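Local coordinates for designed CISK-PX domain (Synthetic construct, PDB 4OXW), which is a computationally designed PX domain based on that of the kinase CISK and may, like many PX domains, bind phosphoinositides, at residues A[28-33]-A[39-44]; A[46-51]-A[108-113]; A[13-18]-A[79-84]. All coordinates share one frame; numbering follows the deposited sequence.

Overall arrangement
The fold is a three-stranded antiparallel sheet packed against helices, as in PX domains. Contact 1 joins strands 25-34 and 37-44 within the sheet. Contact 2 sets helix 45-58, which follows the second of these strands, against helix 105-112. Its centre is about 10 Å from that of contact 1, and the two touch. Contact 3 lays strand 9-18, the sheet neighbour of 25-34, on helix 78-96. Its centre is about 13 Å from that of contact 1, which it also touches. Contacts 2 and 3 lie about 17 Å apart between centres. Contact 1 is nested in the loop that contact 3 closes, and contacts 2 and 3 interleave. The sheet is thus tied to helices from distant parts of the chain.

Contact 1 (A[28-33]-A[39-44]); sequences YKIKVK and WAVYRR. With SO4 (sulfate ion), chain B; SO4 (sulfate ion), chain C.
Strands 28-33 and 39-44 run antiparallel, their axes 4.6 Å apart at closest approach, and Tyr28, Ile30 and Val32 make hydrogen-bonded pairs with Arg43, Val41 and Trp39. Each pair has two N-H...O bonds. The bond from Ile30 N to Val41 O is 2.8 Å long. Val32 lies over one face of the Trp39 indole. Its CB makes a CH-pi contact with the five-membered ring, and its CG1 comes within 3.4 Å of Trp39 CZ2. The indole is carried there by a chi1 of 63°, with CG flanked by both N and C of its own backbone. Trp39 NE1 donates a hydrogen bond to Leu111 O. On the same face, Ile30 CB meets Val41 CG2 at 3.9 Å.

This is a beta hairpin of the PX-domain sheet. Strand 9-18 borders 25-34 along its other edge, where Lys29 and Asp14 share a backbone hydrogen bond. On the face that carries Tyr42, the extended chain of Lys29 runs alongside the phenol. Lys29 CG is 3.7 Å from Tyr42 CE1, and Lys29 CE is 3.6 Å from Tyr42 OH. Arg44, at the N-cap of the helix that follows, holds two sulfates, probably from the crystallisation liquor. Its NH2 donates to O2 of the chain B sulfate at 2.7 Å and also to O1 of the chain C sulfate, while NH1 bonds to O3 of the latter.

Contact 2 (A[46-51]-A[108-113]); sequences SDFYWL and VSFLQA. With SO4 (sulfate ion), chain B.
Phe110 reaches from helix 108-112 toward helix 46-51 and takes part in every close contact between them. The two helices are nearly antiparallel, at 166°, but their axes stay 11.4 Å apart. The Phe110 ring fills part of that gap, met by Phe48 and Leu51 from the other helix. With chi1 at -174°, Phe110 CG lies opposite the backbone N and the ring extends toward the other helix.

The aromatic contact is T-shaped. The edge of Phe110 meets the face of Phe48, with ring centroids 4.9 Å apart and planes at 72°. Phe110 CZ is the leading atom and sits over the centre of the Phe48 ring. It is 3.7 Å from Phe48 CD1.

The aliphatic contact falls on a face of Phe110. Leu51 CD2 lies over the middle of that ring, 3.8 Å from its centroid, a CH-pi contact.

Asp47 adds van der Waals packing. Phe110 CE1 is 3.9 Å from Asp47 CB and 3.8 Å from Asp47 O. That oxygen already accepts the helical bond from Leu51 N.

The polar contacts lie at the start of helix 45-58 and do not involve 108-113. Ser46 N donates to O3 of the chain B sulfate at 2.8 Å. Asp47 OD2 accepts from N of Arg44, the N-cap residue.

Phe48, Phe110 and Leu51 are buried. Phe48 also packs on Leu88 and Phe110 on Ile92, both of helix 78-96. Ile30 of strand 25-34 touches both phenylalanines, so the aromatic pair belongs to the core between sheet and helices.

Contact 3 (A[13-18]-A[79-84]); sequences PDFEKE and QILEKR
Phe15 and Leu81 bury the most surface where strand 13-18 meets helix 79-84, and Glu82 comes next. The axes of the two segments come within 9.1 Å. Phe15 and Leu81 both start out toward the opposite segment, and the two side chains cross at about a right angle.

The Phe15 ring presents one face to Leu81. Leu81 CB stands over that face, offset toward the rim, with 3.6 Å to Phe15 CE2. It is 4.0 Å from the ring centroid, which makes a CH-pi contact. Leu81 CD1 continues the packing with 3.9 Å to Phe15 CE1. The Phe15 chi1 of 66° keeps CG close to both N and C of its own residue, and the ring projects to the helix from there. Leu81 also touches Tyr28 of strand 25-34.

Glu82 starts from a CB directed away from the strand. A bend at chi2, -65°, brings its carboxylate back to the ring. Glu82 OE2 lies 3.4 Å from Phe15 CE2, and the carboxylate plane is 52° from that of the ring. The other oxygen, OE1, is in a salt bridge with Lys85. Lys17 adds a smaller contact from the strand. Its extended chain brings NZ to 4.0 Å from Leu81 CD1, and that amine is hydrogen-bonded to Ala75 O.

The contact joins the outer strand of the PX sheet to helix 78-96. Its chemistry is mainly apolar. The ends of Glu82 and Lys17 rest against the apolar pair, and both have their polar partners outside the two segments. Cohesion here therefore rests on Phe15 and Leu81 rather than on ion pairing.

Contact 1 (A[28-33]-A[39-44])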
loop_
_atom_site.group_PDB
_atom_site.type_symbol
_atom_site.label_atom_id
_atom_site.label_comp_id
_atom_site.label_asym_id
_atom_site.label_seq_id
_atom_site.Cartn_x
_atom_site.Cartn_y
_atom_site.Cartn_z
ATOM N N TYR A 28 -0.178 -2.617 -6.705
ATOM C CA TYR A 28 1.133 -2.139 -6.298
ATOM C C TYR A 28 1.851 -3.324 -5.697
ATOM O O TYR A 28 1.278 -4.019 -4.871
ATOM C CB TYR A 28 1.029 -0.951 -5.273
ATOM C CG TYR A 28 0.344 0.242 -5.935
ATOM C CD1 TYR A 28 1.077 1.175 -6.656
ATOM C CD2 TYR A 28 -1.025 0.368 -5.927
ATOM C CE1 TYR A 28 0.473 2.212 -7.341
ATOM C CE2 TYR A 28 -1.659 1.413 -6.599
ATOM C CZ TYR A 28 -0.899 2.324 -7.355
ATOM O OH TYR A 28 -1.481 3.392 -8.068
ATOM N N LYS A 29 3.066 -3.583 -6.172
ATOM C CA LYS A 29 3.869 -4.681 -5.669
ATOM C C LYS A 29 4.663 -4.210 -4.451
ATOM O O LYS A 29 5.553 -3.374 -4.573
ATOM C CB LYS A 29 4.818 -5.155 -6.778
ATOM C CG LYS A 29 5.747 -6.239 -6.313
ATOM C CD LYS A 29 6.702 -6.681 -7.406
ATOM C CE LYS A 29 7.466 -7.919 -6.935
ATOM N NZ LYS A 29 8.496 -8.352 -7.940
ATOM N N ILE A 30 4.308 -4.711 -3.268
ATOM C CA ILE A 30 5.027 -4.374 -2.043
ATOM C C ILE A 30 6.074 -5.489 -1.765
ATOM O O ILE A 30 5.708 -6.663 -1.584
ATOM C CB ILE A 30 4.110 -4.243 -0.836
ATOM C CG1 ILE A 30 2.867 -3.372 -1.162
ATOM C CG2 ILE A 30 4.898 -3.715 0.375
ATOM C CD1 ILE A 30 1.841 -3.346 -0.053
ATOM N N LYS A 31 7.339 -5.107 -1.756
ATOM C CA LYS A 31 8.454 -6.011 -1.393
ATOM C C LYS A 31 8.690 -5.871 0.111
ATOM O O LYS A 31 8.785 -4.756 0.635
ATOM C CB LYS A 31 9.734 -5.658 -2.182
ATOM C CG LYS A 31 9.676 -6.111 -3.639
ATOM C CD LYS A 31 10.949 -5.795 -4.422
ATOM C CE LYS A 31 12.235 -6.009 -3.628
ATOM N NZ LYS A 31 13.435 -5.757 -4.492
ATOM N N VAL A 32 8.703 -7.006 0.814
ATOM C CA VAL A 32 8.749 -7.030 2.264
ATOM C C VAL A 32 9.986 -7.853 2.634
ATOM O O VAL A 32 10.191 -8.912 2.084
ATOM C CB VAL A 32 7.501 -7.661 2.868
ATOM C CG1 VAL A 32 7.553 -7.623 4.398
ATOM C CG2 VAL A 32 6.237 -6.990 2.359
ATOM N N LYS A 33 10.849 -7.291 3.481
ATOM C CA LYS A 33 12.049 -7.994 3.984
ATOM C C LYS A 33 12.044 -8.033 5.499
ATOM O O LYS A 33 11.676 -7.065 6.179
ATOM C CB LYS A 33 13.286 -7.262 3.484
ATOM C CG LYS A 33 13.429 -7.372 1.995
ATOM C CD LYS A 33 14.261 -6.256 1.408
ATOM C CE LYS A 33 15.748 -6.503 1.578
ATOM N NZ LYS A 33 16.511 -5.787 0.511
ATOM N N TRP A 39 9.702 -11.316 0.425
ATOM C CA TRP A 39 8.560 -11.765 -0.371
ATOM C C TRP A 39 7.853 -10.504 -0.887
ATOM O O TRP A 39 8.258 -9.381 -0.613
ATOM C CB TRP A 39 7.594 -12.615 0.433
ATOM C CG TRP A 39 6.948 -11.935 1.560
ATOM C CD1 TRP A 39 5.743 -11.255 1.550
ATOM C CD2 TRP A 39 7.423 -11.874 2.909
ATOM N NE1 TRP A 39 5.462 -10.772 2.807
ATOM C CE2 TRP A 39 6.481 -11.120 3.658
ATOM C CE3 TRP A 39 8.582 -12.341 3.553
ATOM C CZ2 TRP A 39 6.638 -10.857 5.009
ATOM C CZ3 TRP A 39 8.739 -12.074 4.882
ATOM C CH2 TRP A 39 7.774 -11.345 5.610
ATOM N N ALA A 40 6.836 -10.719 -1.695
ATOM C CA ALA A 40 6.048 -9.619 -2.247
ATOM C C ALA A 40 4.571 -9.913 -2.069
ATOM O O ALA A 40 4.146 -11.065 -2.114
ATOM C CB ALA A 40 6.359 -9.475 -3.722
ATOM N N VAL A 41 3.781 -8.858 -1.912
ATOM C CA VAL A 41 2.336 -8.952 -1.909
ATOM C C VAL A 41 1.896 -7.889 -2.898
ATOM O O VAL A 41 2.613 -6.906 -3.148
ATOM C CB VAL A 41 1.667 -8.721 -0.536
ATOM C CG1 VAL A 41 2.082 -9.865 0.422
ATOM C CG2 VAL A 41 2.024 -7.363 0.050
ATOM N N TYR A 42 0.704 -8.080 -3.427
ATOM C CA TYR A 42 0.164 -7.113 -4.351
ATOM C C TYR A 42 -1.090 -6.519 -3.771
ATOM O O TYR A 42 -1.985 -7.271 -3.353
ATOM C CB TYR A 42 -0.169 -7.828 -5.679
ATOM C CG TYR A 42 1.058 -8.349 -6.320
ATOM C CD1 TYR A 42 1.713 -7.619 -7.254
ATOM C CD2 TYR A 42 1.604 -9.554 -5.914
ATOM C CE1 TYR A 42 2.875 -8.095 -7.817
ATOM C CE2 TYR A 42 2.765 -10.030 -6.459
ATOM C CZ TYR A 42 3.392 -9.290 -7.426
ATOM O OH TYR A 42 4.563 -9.740 -7.995
ATOM N N ARG A 43 -1.229 -5.197 -3.817
ATOM C CA ARG A 43 -2.361 -4.509 -3.206
ATOM C C ARG A 43 -2.839 -3.361 -4.046
ATOM O O ARG A 43 -2.058 -2.559 -4.564
ATOM C CB ARG A 43 -1.995 -3.961 -1.802
ATOM C CG ARG A 43 -1.557 -5.067 -0.855
ATOM C CD ARG A 43 -2.761 -5.893 -0.354
ATOM N NE ARG A 43 -2.296 -6.915 0.586
ATOM C CZ ARG A 43 -2.276 -8.205 0.372
ATOM N NH1 ARG A 43 -2.708 -8.726 -0.775
ATOM N NH2 ARG A 43 -1.809 -9.024 1.312
ATOM N N ARG A 44 -4.140 -3.224 -4.125
ATOM C CA ARG A 44 -4.763 -2.070 -4.794
ATOM C C ARG A 44 -4.859 -0.875 -3.876
ATOM O O ARG A 44 -4.816 -1.021 -2.649
ATOM C CB ARG A 44 -6.233 -2.449 -5.231
ATOM C CG ARG A 44 -6.350 -3.608 -6.159
ATOM C CD ARG A 44 -7.809 -4.073 -6.204
ATOM N NE ARG A 44 -8.660 -2.989 -6.680
ATOM C CZ ARG A 44 -9.958 -2.891 -6.415
ATOM N NH1 ARG A 44 -10.571 -3.826 -5.682
ATOM N NH2 ARG A 44 -10.659 -1.874 -6.901
HETATM S S SO4 B . -8.602 0.916 -6.984
HETATM O O1 SO4 B . -7.516 1.651 -7.722
HETATM O O2 SO4 B . -9.172 0.038 -8.054
HETATM O O3 SO4 B . -8.253 0.216 -5.728
HETATM O O4 SO4 B . -9.539 1.954 -6.533
HETATM S S SO4 C . -14.337 -2.493 -5.334
HETATM O O1 SO4 C . -13.704 -1.664 -6.389
HETATM O O2 SO4 C . -15.431 -3.317 -5.916
HETATM O O3 SO4 C . -13.344 -3.425 -4.722
HETATM O O4 SO4 C . -14.887 -1.613 -4.274
#

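Contact 2 (A[46-51]-A[108-113])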
loop_
_atom_site.group_PDB
_atom_site.type_symbol
_atom_site.label_atom_id
_atom_site.label_comp_id
_atom_site.label_asym_id
_atom_site.label_seq_id
_atom_site.Cartn_x
_atom_site.Cartn_y
_atom_site.Cartn_z
ATOM N N SER A 46 -7.455 0.653 -3.085
ATOM C CA SER A 46 -8.621 0.437 -2.194
ATOM C C SER A 46 -8.271 -0.458 -1.026
ATOM O O SER A 46 -8.890 -0.344 0.035
ATOM C CB SER A 46 -9.805 -0.138 -2.960
ATOM O OG SER A 46 -9.496 -1.356 -3.589
ATOM N N ASP A 47 -7.301 -1.367 -1.199
ATOM C CA ASP A 47 -6.804 -2.158 -0.045
ATOM C C ASP A 47 -6.108 -1.259 0.984
ATOM O O ASP A 47 -6.332 -1.372 2.213
ATOM C CB ASP A 47 -5.887 -3.266 -0.456
ATOM C CG ASP A 47 -6.526 -4.254 -1.429
ATOM O OD1 ASP A 47 -7.695 -4.600 -1.217
ATOM O OD2 ASP A 47 -5.783 -4.748 -2.290
ATOM N N PHE A 48 -5.233 -0.389 0.520
ATOM C CA PHE A 48 -4.589 0.595 1.372
ATOM C C PHE A 48 -5.594 1.502 2.061
ATOM O O PHE A 48 -5.447 1.824 3.229
ATOM C CB PHE A 48 -3.649 1.522 0.625
ATOM C CG PHE A 48 -2.343 0.919 0.199
ATOM C CD1 PHE A 48 -1.197 1.108 0.983
ATOM C CD2 PHE A 48 -2.207 0.250 -1.002
ATOM C CE1 PHE A 48 0.022 0.606 0.553
ATOM C CE2 PHE A 48 -0.980 -0.262 -1.432
ATOM C CZ PHE A 48 0.144 -0.066 -0.646
ATOM N N TYR A 49 -6.650 1.895 1.346
ATOM C CA TYR A 49 -7.664 2.787 1.897
ATOM C C TYR A 49 -8.445 2.112 3.041
ATOM O O TYR A 49 -8.658 2.733 4.079
ATOM C CB TYR A 49 -8.611 3.199 0.779
ATOM C CG TYR A 49 -9.622 4.250 1.181
ATOM C CD1 TYR A 49 -9.338 5.602 1.050
ATOM C CD2 TYR A 49 -10.856 3.867 1.644
ATOM C CE1 TYR A 49 -10.259 6.559 1.431
ATOM C CE2 TYR A 49 -11.789 4.810 2.001
ATOM C CZ TYR A 49 -11.486 6.141 1.894
ATOM O OH TYR A 49 -12.452 7.055 2.252
ATOM N N TRP A 50 -8.827 0.856 2.843
ATOM C CA TRP A 50 -9.494 0.072 3.882
ATOM C C TRP A 50 -8.575 -0.091 5.108
ATOM O O TRP A 50 -9.030 0.146 6.246
ATOM C CB TRP A 50 -9.945 -1.294 3.355
ATOM C CG TRP A 50 -10.946 -1.994 4.267
ATOM C CD1 TRP A 50 -12.306 -1.867 4.247
ATOM C CD2 TRP A 50 -10.641 -2.903 5.312
ATOM N NE1 TRP A 50 -12.868 -2.648 5.241
ATOM C CE2 TRP A 50 -11.872 -3.309 5.898
ATOM C CE3 TRP A 50 -9.456 -3.415 5.823
ATOM C CZ2 TRP A 50 -11.931 -4.188 6.961
ATOM C CZ3 TRP A 50 -9.516 -4.304 6.861
ATOM C CH2 TRP A 50 -10.750 -4.679 7.430
ATOM N N LEU A 51 -7.305 -0.463 4.881
ATOM C CA LEU A 51 -6.335 -0.605 5.970
ATOM C C LEU A 51 -6.278 0.711 6.764
ATOM O O LEU A 51 -6.335 0.735 8.005
ATOM C CB LEU A 51 -4.949 -0.919 5.410
ATOM C CG LEU A 51 -3.862 -0.870 6.467
ATOM C CD1 LEU A 51 -4.043 -2.040 7.429
ATOM C CD2 LEU A 51 -2.509 -0.921 5.795
ATOM N N VAL A 108 -0.071 -7.016 9.692
ATOM C CA VAL A 108 0.541 -8.296 9.418
ATOM C C VAL A 108 -0.166 -8.995 8.248
ATOM O O VAL A 108 0.487 -9.493 7.328
ATOM C CB VAL A 108 0.523 -9.185 10.688
ATOM C CG1 VAL A 108 0.923 -10.613 10.378
ATOM C CG2 VAL A 108 1.475 -8.582 11.721
ATOM N N SER A 109 -1.482 -8.954 8.265
ATOM C CA SER A 109 -2.267 -9.536 7.185
ATOM C C SER A 109 -2.005 -8.782 5.848
ATOM O O SER A 109 -1.711 -9.419 4.778
ATOM C CB SER A 109 -3.744 -9.515 7.544
ATOM O OG SER A 109 -4.541 -9.937 6.424
ATOM N N PHE A 110 -2.045 -7.453 5.931
ATOM C CA PHE A 110 -1.843 -6.596 4.743
ATOM C C PHE A 110 -0.551 -6.959 4.059
ATOM O O PHE A 110 -0.464 -7.020 2.828
ATOM C CB PHE A 110 -1.877 -5.131 5.127
ATOM C CG PHE A 110 -1.821 -4.201 3.945
ATOM C CD1 PHE A 110 -2.968 -3.929 3.223
ATOM C CD2 PHE A 110 -0.625 -3.566 3.593
ATOM C CE1 PHE A 110 -2.935 -3.065 2.155
ATOM C CE2 PHE A 110 -0.594 -2.659 2.546
ATOM C CZ PHE A 110 -1.762 -2.413 1.831
ATOM N N LEU A 111 0.480 -7.243 4.862
ATOM C CA LEU A 111 1.798 -7.475 4.340
ATOM C C LEU A 111 2.206 -8.929 4.139
ATOM O O LEU A 111 3.323 -9.195 3.670
ATOM C CB LEU A 111 2.826 -6.806 5.265
ATOM C CG LEU A 111 2.778 -5.299 5.306
ATOM C CD1 LEU A 111 3.817 -4.865 6.324
ATOM C CD2 LEU A 111 3.078 -4.727 3.908
ATOM N N GLN A 112 1.309 -9.851 4.476
ATOM C CA GLN A 112 1.638 -11.265 4.276
ATOM C C GLN A 112 0.623 -12.080 3.474
ATOM O O GLN A 112 0.989 -13.073 2.875
ATOM C CB GLN A 112 1.962 -11.942 5.608
ATOM C CG GLN A 112 3.053 -11.273 6.411
ATOM C CD GLN A 112 3.424 -12.020 7.706
ATOM O OE1 GLN A 112 2.909 -13.107 8.003
ATOM N NE2 GLN A 112 4.307 -11.417 8.490
ATOM N N ALA A 113 -0.637 -11.668 3.478
ATOM C CA ALA A 113 -1.737 -12.468 2.933
ATOM C C ALA A 113 -1.621 -12.679 1.425
ATOM O O ALA A 113 -0.868 -13.534 0.954
ATOM C CB ALA A 113 -3.059 -11.795 3.251
HETATM S S SO4 B . -8.602 0.916 -6.984
HETATM O O1 SO4 B . -7.516 1.651 -7.722
HETATM O O2 SO4 B . -9.172 0.038 -8.054
HETATM O O3 SO4 B . -8.253 0.216 -5.728
HETATM O O4 SO4 B . -9.539 1.954 -6.533
#

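Contact 3 (A[13-18]-A[79-84])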
loop_
_atom_site.group_PDB
_atom_site.type_symbol
_atom_site.label_atom_id
_atom_site.label_comp_id
_atom_site.label_asym_id
_atom_site.label_seq_id
_atom_site.Cartn_x
_atom_site.Cartn_y
_atom_site.Cartn_z
ATOM N N PRO A 13 8.397 -1.216 -5.559
ATOM C CA PRO A 13 9.215 -0.968 -6.754
ATOM C C PRO A 13 8.392 -0.652 -7.993
ATOM O O PRO A 13 8.821 0.146 -8.844
ATOM C CB PRO A 13 9.982 -2.288 -6.918
ATOM C CG PRO A 13 9.222 -3.301 -6.126
ATOM C CD PRO A 13 8.675 -2.527 -4.966
ATOM N N ASP A 14 7.209 -1.251 -8.093
ATOM C CA ASP A 14 6.399 -1.122 -9.297
ATOM C C ASP A 14 4.927 -1.207 -9.032
ATOM O O ASP A 14 4.508 -1.763 -8.003
ATOM C CB ASP A 14 6.679 -2.274 -10.251
ATOM C CG ASP A 14 8.127 -2.471 -10.519
ATOM O OD1 ASP A 14 8.688 -1.673 -11.301
ATOM O OD2 ASP A 14 8.685 -3.434 -9.955
ATOM N N PHE A 15 4.156 -0.688 -9.986
ATOM C CA PHE A 15 2.743 -1.000 -10.133
ATOM C C PHE A 15 2.547 -1.868 -11.392
ATOM O O PHE A 15 3.430 -1.940 -12.282
ATOM C CB PHE A 15 1.900 0.267 -10.173
ATOM C CG PHE A 15 2.134 1.126 -11.344
ATOM C CD1 PHE A 15 1.636 0.780 -12.574
ATOM C CD2 PHE A 15 2.878 2.281 -11.234
ATOM C CE1 PHE A 15 1.879 1.589 -13.685
ATOM C CE2 PHE A 15 3.096 3.093 -12.318
ATOM C CZ PHE A 15 2.618 2.737 -13.551
ATOM N N GLU A 16 1.426 -2.563 -11.441
ATOM C CA GLU A 16 1.125 -3.478 -12.533
ATOM C C GLU A 16 -0.359 -3.373 -12.824
ATOM O O GLU A 16 -1.174 -3.206 -11.914
ATOM C CB GLU A 16 1.444 -4.910 -12.119
ATOM C CG GLU A 16 2.933 -5.135 -11.918
ATOM C CD GLU A 16 3.290 -6.514 -11.428
ATOM O OE1 GLU A 16 2.397 -7.393 -11.403
ATOM O OE2 GLU A 16 4.478 -6.704 -11.072
ATOM N N LYS A 17 -0.734 -3.493 -14.089
ATOM C CA LYS A 17 -2.154 -3.470 -14.443
ATOM C C LYS A 17 -2.604 -4.859 -14.789
ATOM O O LYS A 17 -2.034 -5.487 -15.667
ATOM C CB LYS A 17 -2.412 -2.531 -15.607
ATOM C CG LYS A 17 -1.655 -1.218 -15.502
ATOM C CD LYS A 17 -2.318 -0.119 -16.322
ATOM C CE LYS A 17 -1.391 1.072 -16.516
ATOM N NZ LYS A 17 -2.076 2.275 -17.075
ATOM N N GLU A 18 -3.621 -5.333 -14.082
ATOM C CA GLU A 18 -4.072 -6.709 -14.191
ATOM C C GLU A 18 -5.537 -6.673 -14.566
ATOM O O GLU A 18 -6.231 -5.686 -14.302
ATOM C CB GLU A 18 -3.894 -7.445 -12.852
ATOM C CG GLU A 18 -2.577 -7.147 -12.137
ATOM C CD GLU A 18 -2.443 -7.877 -10.810
ATOM O OE1 GLU A 18 -1.525 -7.544 -10.020
ATOM O OE2 GLU A 18 -3.258 -8.792 -10.558
ATOM N N GLN A 79 1.702 9.062 -15.105
ATOM C CA GLN A 79 2.385 10.016 -14.315
ATOM C C GLN A 79 1.703 10.091 -12.924
ATOM O O GLN A 79 2.383 10.154 -11.886
ATOM C CB GLN A 79 2.395 11.361 -15.013
ATOM C CG GLN A 79 2.448 12.564 -14.117
ATOM C CD GLN A 79 2.100 13.824 -14.893
ATOM O OE1 GLN A 79 2.987 14.609 -15.238
ATOM N NE2 GLN A 79 0.806 14.003 -15.208
ATOM N N ILE A 80 0.377 10.055 -12.944
ATOM C CA ILE A 80 -0.417 10.000 -11.674
ATOM C C ILE A 80 -0.087 8.718 -10.882
ATOM O O ILE A 80 0.102 8.747 -9.660
ATOM C CB ILE A 80 -1.923 10.052 -11.992
ATOM C CG1 ILE A 80 -2.308 11.484 -12.385
ATOM C CG2 ILE A 80 -2.761 9.551 -10.830
ATOM C CD1 ILE A 80 -3.762 11.596 -12.802
ATOM N N LEU A 81 -0.016 7.601 -11.583
ATOM C CA LEU A 81 0.334 6.311 -10.943
ATOM C C LEU A 81 1.749 6.305 -10.359
ATOM O O LEU A 81 1.966 5.768 -9.271
ATOM C CB LEU A 81 0.120 5.133 -11.891
ATOM C CG LEU A 81 -1.276 4.855 -12.447
ATOM C CD1 LEU A 81 -1.368 3.724 -13.444
ATOM C CD2 LEU A 81 -2.274 4.681 -11.296
ATOM N N GLU A 82 2.743 6.913 -11.027
ATOM C CA GLU A 82 4.045 6.968 -10.420
ATOM C C GLU A 82 4.076 7.743 -9.101
ATOM O O GLU A 82 4.751 7.343 -8.159
ATOM C CB GLU A 82 5.083 7.607 -11.346
ATOM C CG GLU A 82 5.388 6.838 -12.607
ATOM C CD GLU A 82 6.040 5.482 -12.401
ATOM O OE1 GLU A 82 6.556 5.185 -11.303
ATOM O OE2 GLU A 82 5.947 4.681 -13.353
ATOM N N LYS A 83 3.347 8.868 -9.043
ATOM C CA LYS A 83 3.264 9.683 -7.829
ATOM C C LYS A 83 2.484 8.970 -6.738
ATOM O O LYS A 83 2.901 9.026 -5.576
ATOM C CB LYS A 83 2.594 11.024 -8.109
ATOM C CG LYS A 83 2.478 11.881 -6.847
ATOM C CD LYS A 83 1.659 13.161 -7.069
ATOM C CE LYS A 83 1.560 13.997 -5.798
ATOM N NZ LYS A 83 0.923 15.323 -6.076
ATOM N N ARG A 84 1.389 8.300 -7.096
ATOM C CA ARG A 84 0.644 7.495 -6.107
ATOM C C ARG A 84 1.533 6.348 -5.555
ATOM O O ARG A 84 1.547 6.115 -4.368
ATOM C CB ARG A 84 -0.622 6.925 -6.715
ATOM C CG ARG A 84 -1.396 6.022 -5.794
ATOM C CD ARG A 84 -2.755 5.654 -6.338
ATOM N NE ARG A 84 -3.802 6.609 -5.966
ATOM C CZ ARG A 84 -5.092 6.441 -6.246
ATOM N NH1 ARG A 84 -5.499 5.398 -6.919
ATOM N NH2 ARG A 84 -6.009 7.298 -5.789
#